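PDB 4WTP: beta-1,3-glucanosyltransferase from Rhizomucor miehei CAU432, which belongs to glycoside hydrolase family 17 and folds as a beta/alpha barrel, with parallel strands at the core and helices packed around them. Local coordinates for residues L145-Y148 against I149-V152; T105-N108 against E109-A112; T165-V168 against Y169-P173; V76-Q79 against A80-L84; T202-S205 against H206-Q209. All blocks are in the same frame, centred on the assembly; numbering follows the deposited sequence. Where two conformers were deposited one is given.

Contact 1 (L145-Y148 against I149-V152)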
loop_
_atom_site.group_PDB
_atom_site.type_symbol
_atom_site.label_atom_id
_atom_site.label_comp_id
_atom_site.label_asym_id
_atom_site.label_seq_id
_atom_site.Cartn_x
_atom_site.Cartn_y
_atom_site.Cartn_z
ATOM N N LEU A 145 2.209 6.034 19.347
ATOM C CA LEU A 145 2.440 5.240 18.167
ATOM C C LEU A 145 3.813 4.571 18.200
ATOM O O LEU A 145 3.938 3.373 17.933
ATOM C CB LEU A 145 2.258 6.086 16.905
ATOM C CG LEU A 145 2.509 5.308 15.616
ATOM C CD1 LEU A 145 1.539 4.138 15.466
ATOM C CD2 LEU A 145 2.365 6.274 14.451
ATOM N N ALA A 146 4.824 5.339 18.597
ATOM C CA ALA A 146 6.172 4.783 18.705
ATOM C C ALA A 146 6.232 3.600 19.678
ATOM O O ALA A 146 6.818 2.541 19.374
ATOM C CB ALA A 146 7.157 5.852 19.137
ATOM N N ASN A 147 5.603 3.765 20.847
ATOM C CA ASN A 147 5.534 2.672 21.818
ATOM C C ASN A 147 4.833 1.424 21.264
ATOM O O ASN A 147 5.268 0.286 21.516
ATOM C CB ASN A 147 4.834 3.169 23.072
ATOM C CG ASN A 147 5.668 4.198 23.822
ATOM O OD1 ASN A 147 6.867 4.364 23.557
ATOM N ND2 ASN A 147 5.034 4.908 24.741
ATOM N N TYR A 148 3.749 1.626 20.514
ATOM C CA TYR A 148 3.013 0.515 19.954
ATOM C C TYR A 148 3.888 -0.206 18.910
ATOM O O TYR A 148 3.947 -1.452 18.883
ATOM C CB TYR A 148 1.736 1.043 19.309
ATOM C CG TYR A 148 0.826 -0.013 18.750
ATOM C CD1 TYR A 148 0.068 -0.812 19.588
ATOM C CD2 TYR A 148 0.715 -0.210 17.381
ATOM C CE1 TYR A 148 -0.805 -1.765 19.077
ATOM C CE2 TYR A 148 -0.128 -1.176 16.863
ATOM C CZ TYR A 148 -0.897 -1.938 17.714
ATOM O OH TYR A 148 -1.735 -2.870 17.176
ATOM N N ILE A 149 4.581 0.567 18.073
ATOM C CA ILE A 149 5.492 -0.018 17.091
ATOM C C ILE A 149 6.559 -0.863 17.770
ATOM O O ILE A 149 6.875 -1.978 17.322
ATOM C CB ILE A 149 6.135 1.069 16.186
ATOM C CG1 ILE A 149 5.047 1.758 15.363
ATOM C CG2 ILE A 149 7.251 0.459 15.327
ATOM C CD1 ILE A 149 5.461 3.087 14.753
ATOM N N LYS A 150 7.133 -0.326 18.842
ATOM C CA LYS A 150 8.147 -1.053 19.599
ATOM C C LYS A 150 7.599 -2.425 20.051
ATOM O O LYS A 150 8.282 -3.456 19.930
ATOM C CB LYS A 150 8.582 -0.204 20.803
ATOM C CG LYS A 150 9.615 -0.833 21.729
ATOM C CD LYS A 150 10.244 0.227 22.630
ATOM C CE LYS A 150 9.309 1.405 22.918
ATOM N NZ LYS A 150 8.452 1.225 24.122
ATOM N N GLN A 151 6.374 -2.434 20.586
ATOM C CA GLN A 151 5.710 -3.675 21.027
ATOM C C GLN A 151 5.448 -4.643 19.867
ATOM O O GLN A 151 5.648 -5.848 19.985
ATOM C CB GLN A 151 4.413 -3.356 21.769
ATOM C CG GLN A 151 4.652 -2.674 23.109
ATOM C CD GLN A 151 3.452 -1.892 23.621
ATOM O OE1 GLN A 151 2.413 -1.798 22.959
ATOM N NE2 GLN A 151 3.591 -1.323 24.816
ATOM N N VAL A 152 5.024 -4.129 18.715
ATOM C CA VAL A 152 4.819 -4.959 17.542
ATOM C C VAL A 152 6.129 -5.572 17.031
ATOM O O VAL A 152 6.190 -6.776 16.700
ATOM C CB VAL A 152 4.081 -4.181 16.428
ATOM C CG1 VAL A 152 4.047 -4.989 15.149
ATOM C CG2 VAL A 152 2.671 -3.821 16.895
#
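Backbone bonds of the i to i+4 kind join L145-Y148 to I149-V152 as successive turns of one alpha-helix. I149 N gives to L145 O and V152 N gives to Y148 O, each at 2.9 Å. The Y148 side chain leads the packing. Its CG is anti to the backbone N (chi1 -177°), which sends the ring away from the helix axis, leaning slightly toward the next turn. V152 CG2 meets one face of that ring. V152 CG2 is 4.1 Å from the centroid of the Y148 ring and 21° off the normal, a CH-pi contact displaced toward the rim at CE2. One turn earlier, L145 CG meets I149 CD1 at 3.8 Å. On the outer side N147 and K150 run side by side. N147 OD1 and K150 NZ are 3.6 Å apart, and the amide oxygen bonds Q143 NE2 instead. The Y148 hydroxyl bonds F106 O, and the Y148 and F106 rings meet edge-to-face. The inner side of helix 142-156 faces the barrel. Here Y148 and I149 rest on V130 of strand 125-132, V152 reaches L128, and both Y148 and V152 touch M98 of strand 93-98. Helix 104-119 flanks it through M110 and L113.

Contact 2 (T105-N108 against E109-A112)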
loop_
_atom_site.group_PDB
_atom_site.type_symbol
_atom_site.label_atom_id
_atom_site.label_comp_id
_atom_site.label_asym_id
_atom_site.label_seq_id
_atom_site.Cartn_x
_atom_site.Cartn_y
_atom_site.Cartn_z
ATOM N N THR A 105 -8.761 -0.628 18.236
ATOM C CA THR A 105 -8.001 -1.250 17.168
ATOM C C THR A 105 -6.576 -1.623 17.564
ATOM O O THR A 105 -6.021 -2.538 16.971
ATOM C CB THR A 105 -7.978 -0.390 15.887
ATOM O OG1 THR A 105 -7.308 0.860 16.127
ATOM C CG2 THR A 105 -9.394 -0.181 15.382
ATOM N N PHE A 106 -5.979 -0.901 18.514
ATOM C CA PHE A 106 -4.563 -1.173 18.875
ATOM C C PHE A 106 -4.429 -2.567 19.474
ATOM O O PHE A 106 -3.673 -3.391 18.984
ATOM C CB PHE A 106 -4.016 -0.118 19.831
ATOM C CG PHE A 106 -3.847 1.238 19.200
ATOM C CD1 PHE A 106 -2.693 1.532 18.508
ATOM C CD2 PHE A 106 -4.847 2.211 19.290
ATOM C CE1 PHE A 106 -2.522 2.775 17.928
ATOM C CE2 PHE A 106 -4.682 3.455 18.704
ATOM C CZ PHE A 106 -3.515 3.734 18.018
ATOM N N ASP A 107 -5.178 -2.850 20.534
ATOM C CA ASP A 107 -5.102 -4.169 21.145
ATOM C C ASP A 107 -5.672 -5.234 20.236
ATOM O O ASP A 107 -5.149 -6.350 20.182
ATOM C CB ASP A 107 -5.865 -4.218 22.468
ATOM C CG ASP A 107 -5.083 -3.614 23.629
ATOM O OD1 ASP A 107 -3.842 -3.511 23.534
ATOM O OD2 ASP A 107 -5.717 -3.251 24.646
ATOM N N ASN A 108 -6.722 -4.902 19.495
ATOM C CA ASN A 108 -7.373 -5.890 18.668
ATOM C C ASN A 108 -6.521 -6.331 17.469
ATOM O O ASN A 108 -6.457 -7.510 17.135
ATOM C CB ASN A 108 -8.748 -5.419 18.213
ATOM C CG ASN A 108 -9.560 -6.542 17.604
ATOM O OD1 ASN A 108 -10.029 -7.445 18.304
ATOM N ND2 ASN A 108 -9.701 -6.515 16.293
ATOM N N GLU A 109 -5.865 -5.375 16.819
ATOM C CA GLU A 109 -4.954 -5.722 15.700
ATOM C C GLU A 109 -3.713 -6.430 16.249
ATOM O O GLU A 109 -3.194 -7.337 15.581
ATOM C CB GLU A 109 -4.565 -4.505 14.838
ATOM C CG GLU A 109 -5.685 -4.007 13.935
ATOM C CD GLU A 109 -5.891 -4.904 12.715
ATOM O OE1 GLU A 109 -5.327 -4.648 11.621
ATOM O OE2 GLU A 109 -6.627 -5.902 12.844
ATOM N N MET A 110 -3.241 -6.024 17.428
ATOM C CA MET A 110 -2.116 -6.728 18.047
ATOM C C MET A 110 -2.424 -8.202 18.331
ATOM O O MET A 110 -1.599 -9.108 18.090
ATOM C CB MET A 110 -1.701 -6.018 19.311
ATOM C CG MET A 110 -0.559 -6.658 20.061
ATOM S SD MET A 110 0.080 -5.713 21.466
ATOM C CE MET A 110 -0.866 -6.375 22.844
ATOM N N ASN A 111 -3.619 -8.451 18.860
ATOM C CA ASN A 111 -4.078 -9.827 19.069
ATOM C C ASN A 111 -4.238 -10.583 17.759
ATOM O O ASN A 111 -3.917 -11.787 17.668
ATOM C CB ASN A 111 -5.402 -9.842 19.852
ATOM C CG ASN A 111 -5.246 -9.319 21.264
ATOM O OD1 ASN A 111 -4.209 -9.516 21.905
ATOM N ND2 ASN A 111 -6.287 -8.651 21.768
ATOM N N ALA A 112 -4.748 -9.916 16.731
ATOM C CA ALA A 112 -4.876 -10.544 15.412
ATOM C C ALA A 112 -3.500 -10.953 14.891
ATOM O O ALA A 112 -3.357 -12.035 14.290
ATOM C CB ALA A 112 -5.527 -9.595 14.417
#
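T105-N108 and E109-A112 meet as neighbouring turns near the start of helix 104-119, the helix between strands 93-98 and 125-132. The contact is local and mostly at the surface. Its main ties are four i to i+4 backbone bonds. The shortest runs from E109 N to T105 O at 2.8 Å, with the donor 36° out of the carbonyl plane. E109 CB also lies 3.2 Å from T105 O, and E109 CG lies 3.4 Å from it. The E109 chain then bends at chi2 (-76°) and carries its buried carboxylate inward. There OE1 takes bonds from W99 N and L74 N, while OE2 bonds S75 OG. These partners hold the carboxylate in place. T105 OG1 bonds R102 O and D101 N, in the loop leading into the helix. The outer side is more open. M110 extends as far as SD and turns at the last torsion, so that CE comes within 4.2 Å of D107 OD1, with the two side chains pointing the same way. N111 folds back over the preceding turn. Its ND2 is 3.0 Å from D107 O, but the angle is too poor for a hydrogen bond, and D107 O takes N111 N at 2.9 Å. The E109 carboxylate reaches the loops after strands 68-71 and 93-98. Helix 142-156 lies alongside. M110 packs on its L155, and E109 and M110 both touch its Y148.

Contact 3 (T165-V168 against Y169-P173)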
loop_
_atom_site.group_PDB
_atom_site.type_symbol
_atom_site.label_atom_id
_atom_site.label_comp_id
_atom_site.label_asym_id
_atom_site.label_seq_id
_atom_site.Cartn_x
_atom_site.Cartn_y
_atom_site.Cartn_z
ATOM N N THR A 165 5.822 2.080 9.301
ATOM C CA THR A 165 4.501 2.677 9.296
ATOM C C THR A 165 4.341 3.450 8.003
ATOM O O THR A 165 5.337 3.801 7.367
ATOM C CB THR A 165 4.294 3.553 10.532
ATOM O OG1 THR A 165 2.882 3.773 10.721
ATOM C CG2 THR A 165 5.091 4.860 10.406
ATOM N N ALA A 166 3.095 3.646 7.594
ATOM C CA ALA A 166 2.811 4.412 6.377
ATOM C C ALA A 166 2.116 5.714 6.751
ATOM O O ALA A 166 1.201 5.700 7.577
ATOM C CB ALA A 166 1.888 3.600 5.460
ATOM N N ASP A 167 2.564 6.822 6.172
ATOM C CA ASP A 167 1.894 8.093 6.420
ATOM C C ASP A 167 2.233 9.069 5.328
ATOM O O ASP A 167 3.022 8.763 4.439
ATOM C CB ASP A 167 2.233 8.647 7.825
ATOM C CG ASP A 167 1.028 9.339 8.491
ATOM O OD1 ASP A 167 0.287 10.046 7.804
ATOM O OD2 ASP A 167 0.780 9.138 9.704
ATOM N N VAL A 168 1.668 10.268 5.422
ATOM C CA VAL A 168 1.928 11.318 4.452
ATOM C C VAL A 168 3.298 11.918 4.674
ATOM O O VAL A 168 3.935 11.677 5.719
ATOM C CB VAL A 168 0.837 12.402 4.485
ATOM C CG1 VAL A 168 -0.489 11.774 4.132
ATOM C CG2 VAL A 168 0.782 13.088 5.844
ATOM N N TYR A 169 3.775 12.692 3.708
ATOM C CA TYR A 169 5.203 12.998 3.669
ATOM C C TYR A 169 5.705 13.863 4.825
ATOM O O TYR A 169 6.905 13.843 5.127
ATOM C CB TYR A 169 5.606 13.591 2.327
ATOM C CG TYR A 169 5.124 15.007 2.072
ATOM C CD1 TYR A 169 5.892 16.112 2.469
ATOM C CD2 TYR A 169 3.921 15.231 1.410
ATOM C CE1 TYR A 169 5.447 17.408 2.221
ATOM C CE2 TYR A 169 3.463 16.518 1.164
ATOM C CZ TYR A 169 4.235 17.595 1.577
ATOM O OH TYR A 169 3.800 18.870 1.323
ATOM N N TYR A 170 4.780 14.579 5.466
ATOM C CA TYR A 170 5.117 15.491 6.559
ATOM C C TYR A 170 4.765 14.912 7.949
ATOM O O TYR A 170 4.740 15.654 8.936
ATOM C CB TYR A 170 4.423 16.842 6.298
ATOM C CG TYR A 170 2.932 16.744 6.054
ATOM C CD1 TYR A 170 2.415 16.542 4.763
ATOM C CD2 TYR A 170 2.034 16.874 7.104
ATOM C CE1 TYR A 170 1.051 16.459 4.541
ATOM C CE2 TYR A 170 0.667 16.775 6.898
ATOM C CZ TYR A 170 0.174 16.598 5.616
ATOM O OH TYR A 170 -1.183 16.496 5.415
ATOM N N LYS A 171 4.473 13.614 8.046
ATOM C CA LYS A 171 4.097 12.975 9.323
ATOM C C LYS A 171 5.018 11.805 9.717
ATOM O O LYS A 171 4.576 10.699 10.030
ATOM C CB LYS A 171 2.668 12.475 9.246
ATOM C CG LYS A 171 1.623 13.561 9.331
ATOM C CD LYS A 171 1.716 14.330 10.635
ATOM C CE LYS A 171 0.512 15.232 10.755
ATOM N NZ LYS A 171 0.542 15.970 12.042
ATOM N N PHE A 172 6.307 12.078 9.712
ATOM C CA PHE A 172 7.304 11.112 10.181
ATOM C C PHE A 172 8.169 11.744 11.292
ATOM O O PHE A 172 9.326 12.069 11.074
ATOM C CB PHE A 172 8.146 10.600 9.024
ATOM C CG PHE A 172 7.425 9.577 8.186
ATOM C CD1 PHE A 172 7.406 8.238 8.590
ATOM C CD2 PHE A 172 6.748 9.944 7.010
ATOM C CE1 PHE A 172 6.740 7.272 7.825
ATOM C CE2 PHE A 172 6.087 8.980 6.254
ATOM C CZ PHE A 172 6.071 7.665 6.673
ATOM N N PRO A 173 7.599 11.936 12.491
ATOM C CA PRO A 173 8.352 12.549 13.595
ATOM C C PRO A 173 9.424 11.586 14.093
ATOM O O PRO A 173 9.272 10.355 14.015
ATOM C CB PRO A 173 7.283 12.760 14.658
ATOM C CG PRO A 173 6.285 11.668 14.377
ATOM C CD PRO A 173 6.219 11.594 12.882
#
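V168 O accepts from K171 N at 3.1 Å and closes a type I beta turn, V168 to K171, where the chain leaves strand 163-167. The donor stands 49° out of the carbonyl plane. The tightly packed part centres on V168 and F172. V168 CG2 sits over one face of the Y170 ring, 3.7 Å from its centroid, in a CH-pi contact. V168 CG2 also meets K171 CG at 3.6 Å. Y170 CG lies between its backbone N and carbonyl carbon (chi1 53°), which turns the ring back along V168. The F172 ring returns beneath the strand end, and T165 O lies at its edge, near the ring plane, 3.8 Å from F172 CE1. T165 CG2 meets F172 CE1 at 3.9 Å, while T165 OG1 bonds V130 O. D167 lies across the start of the K171 side chain, with D167 CG 3.6 Å from K171 CB. Its carboxylate is buried, and the side chain touches E133. D167 OD1 takes V168 N through its anti lone pair at 2.8 Å, and OD2 has weak bonds to L135 N and Y136 N. The looser, solvent side holds the outer part of the exposed Y170 ring and the end of K171. The K171 chain bends at chi2 and runs outward from D167. The Y170 edge meets the Y169 ring, with Y170 CD1 3.7 Å above its centre. Y169 in turn stacks on H206 of helix 196-212. The arrangement is a beta-alpha loop at the C-terminal end of a barrel strand, the end where active sites lie in beta/alpha barrels.

Contact 4 (V76-Q79 against A80-L84)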
loop_
_atom_site.group_PDB
_atom_site.type_symbol
_atom_site.label_atom_id
_atom_site.label_comp_id
_atom_site.label_asym_id
_atom_site.label_seq_id
_atom_site.Cartn_x
_atom_site.Cartn_y
_atom_site.Cartn_z
ATOM N N VAL A 76 -9.939 -7.574 9.736
ATOM C CA VAL A 76 -11.044 -7.346 8.807
ATOM C C VAL A 76 -11.123 -8.419 7.711
ATOM O O VAL A 76 -10.182 -8.598 6.938
ATOM C CB VAL A 76 -10.920 -5.960 8.147
ATOM C CG1 VAL A 76 -11.995 -5.796 7.094
ATOM C CG2 VAL A 76 -11.014 -4.835 9.174
ATOM N N CYS A 77 -12.240 -9.143 7.662
ATOM C CA CYS A 77 -12.469 -10.216 6.673
ATOM C C CYS A 77 -11.545 -11.430 6.789
ATOM O O CYS A 77 -11.449 -12.246 5.862
ATOM C CB CYS A 77 -12.437 -9.695 5.205
ATOM S SG CYS A 77 -13.892 -8.983 4.348
ATOM N N ASN A 78 -10.833 -11.519 7.919
ATOM C CA ASN A 78 -9.739 -12.515 8.066
ATOM C C ASN A 78 -8.778 -12.480 6.865
ATOM O O ASN A 78 -8.261 -13.507 6.425
ATOM C CB ASN A 78 -10.320 -13.927 8.251
ATOM C CG ASN A 78 -9.313 -14.904 8.832
ATOM O OD1 ASN A 78 -8.455 -14.519 9.615
ATOM N ND2 ASN A 78 -9.430 -16.175 8.466
ATOM N N GLN A 79 -8.565 -11.271 6.327
ATOM C CA GLN A 79 -7.912 -11.107 5.036
ATOM C C GLN A 79 -6.422 -11.456 5.054
ATOM O O GLN A 79 -5.909 -11.932 4.052
ATOM C CB GLN A 79 -8.130 -9.689 4.482
ATOM C CG GLN A 79 -7.341 -8.606 5.216
ATOM C CD GLN A 79 -7.730 -7.200 4.774
ATOM O OE1 GLN A 79 -6.967 -6.535 4.070
ATOM N NE2 GLN A 79 -8.911 -6.738 5.185
ATOM N N ALA A 80 -5.768 -11.226 6.194
ATOM C CA ALA A 80 -4.339 -11.568 6.272
ATOM C C ALA A 80 -4.092 -13.085 6.152
ATOM O O ALA A 80 -3.245 -13.524 5.381
ATOM C CB ALA A 80 -3.701 -10.991 7.517
ATOM N N SER A 81 -4.845 -13.882 6.914
ATOM C CA SER A 81 -4.730 -15.357 6.827
ATOM C C SER A 81 -5.082 -15.895 5.431
ATOM O O SER A 81 -4.341 -16.709 4.843
ATOM C CB SER A 81 -5.626 -16.029 7.875
ATOM O OG SER A 81 -5.580 -17.454 7.781
ATOM N N LEU A 82 -6.159 -15.358 4.850
ATOM C CA LEU A 82 -6.533 -15.734 3.476
ATOM C C LEU A 82 -5.478 -15.354 2.433
ATOM O O LEU A 82 -5.098 -16.171 1.581
ATOM C CB LEU A 82 -7.878 -15.122 3.086
ATOM C CG LEU A 82 -9.118 -16.014 3.209
ATOM C CD1 LEU A 82 -9.197 -16.678 4.574
ATOM C CD2 LEU A 82 -10.377 -15.228 2.893
ATOM N N ALA A 83 -4.960 -14.121 2.543
ATOM C CA ALA A 83 -3.960 -13.648 1.580
ATOM C C ALA A 83 -2.607 -14.371 1.696
ATOM O O ALA A 83 -1.929 -14.619 0.703
ATOM C CB ALA A 83 -3.792 -12.147 1.718
ATOM N N LEU A 84 -2.257 -14.754 2.934
ATOM C CA LEU A 84 -1.054 -15.577 3.161
ATOM C C LEU A 84 -1.174 -16.926 2.413
ATOM O O LEU A 84 -0.252 -17.349 1.739
ATOM C CB LEU A 84 -0.801 -15.782 4.673
ATOM C CG LEU A 84 -0.201 -14.562 5.393
ATOM C CD1 LEU A 84 -0.424 -14.627 6.904
ATOM C CD2 LEU A 84 1.285 -14.447 5.060
HETATM O O HOH W 1 -6.467 -12.725 9.187
HETATM O O HOH W 2 -7.426 -18.214 9.697
#
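A83 N bonds Q79 O at 2.8 Å, and L82 N bonds N78 O at 3.2 Å in a nearly straight bond (169°). These form the first turn of helix 79-90. V76 O takes two donors from opposite faces of its plane, Q79 N and Q79 NE2. The hydrogen bond from Q79 NE2 to V76 O is 2.9 Å long, and V76 O lies almost in the plane of that amide. Q79 CG is tucked between the backbone N and carbonyl carbon (chi1 72°), and this brings the amide back over V76. Q79 OE1 has weak bonds to F72 N and A73 N. N78 is the N-cap residue, yet its side chain makes no direct capping bond. It works through water. One water gives to N78 OD1 at 2.7 Å and accepts from S81 N at 3.0 Å. A second joins N78 ND2 to S81 OG, which also bonds N120 ND2. The exposed N78 amide makes loose van der Waals contacts across the turn: N78 OD1 is 3.6 Å from S81 CB, and N78 ND2 is 3.9 Å from L82 CD1. C77 forms the disulfide with C49. L82 packs on V52 and M55 of helix 52-62. On the inner side, Q79 and A83 meet T71 of strand 68-71, while A80 rests on L96 and L84 on I94, both of strand 93-98.

Contact 5 (T202-S205 against H206-Q209)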
loop_
_atom_site.group_PDB
_atom_site.type_symbol
_atom_site.label_atom_id
_atom_site.label_comp_id
_atom_site.label_asym_id
_atom_site.label_seq_id
_atom_site.Cartn_x
_atom_site.Cartn_y
_atom_site.Cartn_z
ATOM N N THR A 202 6.255 15.630 -8.581
ATOM C CA THR A 202 5.832 16.047 -7.232
ATOM C C THR A 202 5.926 14.854 -6.285
ATOM O O THR A 202 6.324 15.022 -5.135
ATOM C CB THR A 202 4.380 16.550 -7.262
ATOM O OG1 THR A 202 4.322 17.740 -8.047
ATOM C CG2 THR A 202 3.829 16.860 -5.868
ATOM N N LEU A 203 5.542 13.650 -6.736
ATOM C CA LEU A 203 5.664 12.455 -5.911
ATOM C C LEU A 203 7.118 12.311 -5.449
ATOM O O LEU A 203 7.382 12.032 -4.298
ATOM C CB LEU A 203 5.269 11.225 -6.730
ATOM C CG LEU A 203 5.440 9.905 -5.973
ATOM C CD1 LEU A 203 4.338 9.785 -4.930
ATOM C CD2 LEU A 203 5.354 8.729 -6.925
ATOM N N MET A 204 8.065 12.515 -6.356
ATOM C CA MET A 204 9.472 12.366 -6.022
ATOM C C MET A 204 9.965 13.437 -5.045
ATOM O O MET A 204 10.785 13.146 -4.160
ATOM C CB MET A 204 10.329 12.331 -7.298
ATOM C CG MET A 204 10.267 11.013 -8.072
ATOM S SD MET A 204 10.881 9.566 -7.170
ATOM C CE MET A 204 12.065 10.300 -6.053
ATOM N N SER A 205 9.477 14.658 -5.204
ATOM C CA SER A 205 9.795 15.721 -4.248
ATOM C C SER A 205 9.311 15.362 -2.848
ATOM O O SER A 205 10.013 15.569 -1.849
ATOM C CB SER A 205 9.201 17.047 -4.696
ATOM O OG SER A 205 9.989 17.578 -5.733
ATOM N N HIS A 206 8.108 14.811 -2.762
ATOM C CA HIS A 206 7.560 14.388 -1.473
ATOM C C HIS A 206 8.376 13.234 -0.914
ATOM O O HIS A 206 8.683 13.227 0.296
ATOM C CB HIS A 206 6.089 14.003 -1.604
ATOM C CG HIS A 206 5.183 15.148 -1.914
ATOM N ND1 HIS A 206 5.566 16.438 -1.816
ATOM C CD2 HIS A 206 3.856 15.160 -2.293
ATOM C CE1 HIS A 206 4.522 17.235 -2.134
ATOM N NE2 HIS A 206 3.483 16.451 -2.438
ATOM N N TYR A 207 8.808 12.308 -1.784
ATOM C CA TYR A 207 9.681 11.231 -1.353
ATOM C C TYR A 207 10.943 11.785 -0.704
ATOM O O TYR A 207 11.359 11.304 0.332
ATOM C CB TYR A 207 10.022 10.341 -2.554
ATOM C CG TYR A 207 10.997 9.245 -2.251
ATOM C CD1 TYR A 207 10.547 8.047 -1.699
ATOM C CD2 TYR A 207 12.376 9.414 -2.470
ATOM C CE1 TYR A 207 11.419 7.037 -1.386
ATOM C CE2 TYR A 207 13.264 8.394 -2.141
ATOM C CZ TYR A 207 12.772 7.196 -1.614
ATOM O OH TYR A 207 13.626 6.159 -1.258
ATOM N N ASP A 208 11.520 12.817 -1.307
ATOM C CA ASP A 208 12.763 13.372 -0.758
ATOM C C ASP A 208 12.538 13.993 0.613
ATOM O O ASP A 208 13.443 13.968 1.444
ATOM C CB ASP A 208 13.366 14.391 -1.721
ATOM C CG ASP A 208 13.975 13.742 -2.948
ATOM O OD1 ASP A 208 14.251 12.519 -2.905
ATOM O OD2 ASP A 208 14.207 14.472 -3.927
ATOM N N GLN A 209 11.351 14.540 0.861
ATOM C CA GLN A 209 11.027 15.044 2.205
ATOM C C GLN A 209 10.978 13.908 3.228
ATOM O O GLN A 209 11.384 14.071 4.375
ATOM C CB GLN A 209 9.701 15.809 2.214
ATOM C CG GLN A 209 9.744 17.071 1.370
ATOM C CD GLN A 209 10.559 18.174 2.023
ATOM O OE1 GLN A 209 10.686 18.227 3.252
ATOM N NE2 GLN A 209 11.120 19.058 1.206
HETATM O O HOH W 3 11.347 18.017 -1.366
#
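T202 O accepts from H206 N at 3.0 Å, and the same oxygen lies over one face of the H206 ring, 3.4 Å above its plane. H206 CG is anti to the carbonyl carbon (chi1 -68°), which folds the imidazole back along the preceding turn. T202 CG2 comes over the same face, 3.5 Å from H206 NE2, in a CH-pi contact set 29° off the normal. H206 NE2 is satisfied by E192 OE1, which would help fix the rotation of the ring. T202 OG1 is taken up by N198 O, one turn earlier in the helix. Backbone groups pair in the usual helical way, with Y207 N bonding L203 O at 2.9 Å and D208 N bonding M204 O at 3.0 Å. S205 O has two donors. Q209 N reaches S205 O at 3.2 Å, and a water gives to S205 O at 2.8 Å. That water also accepts from Q209 NE2 at 2.8 Å and so bridges the exposed side of the helix. The Q209 chain bends at chi2, which turns its amide toward this water. On the buried side Y207 OH bonds V219 O, where strand 219-223 begins. L203 and Y207 both pack on M185. Helix 196-212 is thus an amphipathic outer helix of a beta/alpha barrel. It is the crossover of the beta-alpha-beta unit between parallel strands 182-186 and 219-223.

All five contacts are local and follow one another along the chain, so none nests in or crosses another. Contact 4 comes first, at the loop entering helix 79-90. Contact 2 lies in helix 104-119, its centre about 14 Å from that of contact 4. Contact 1 lies in helix 142-156 and touches contact 2, tying two adjacent outer helices. Contact 3 alone closes a tight turn, after strand 163-167. Contact 5 lies in helix 196-212 and touches contact 3, joining that loop to the helix. Contacts 4 and 5 lie on opposite sides of the chain's centre, about 32 Å apart between centres. Together they mark successive units of the barrel.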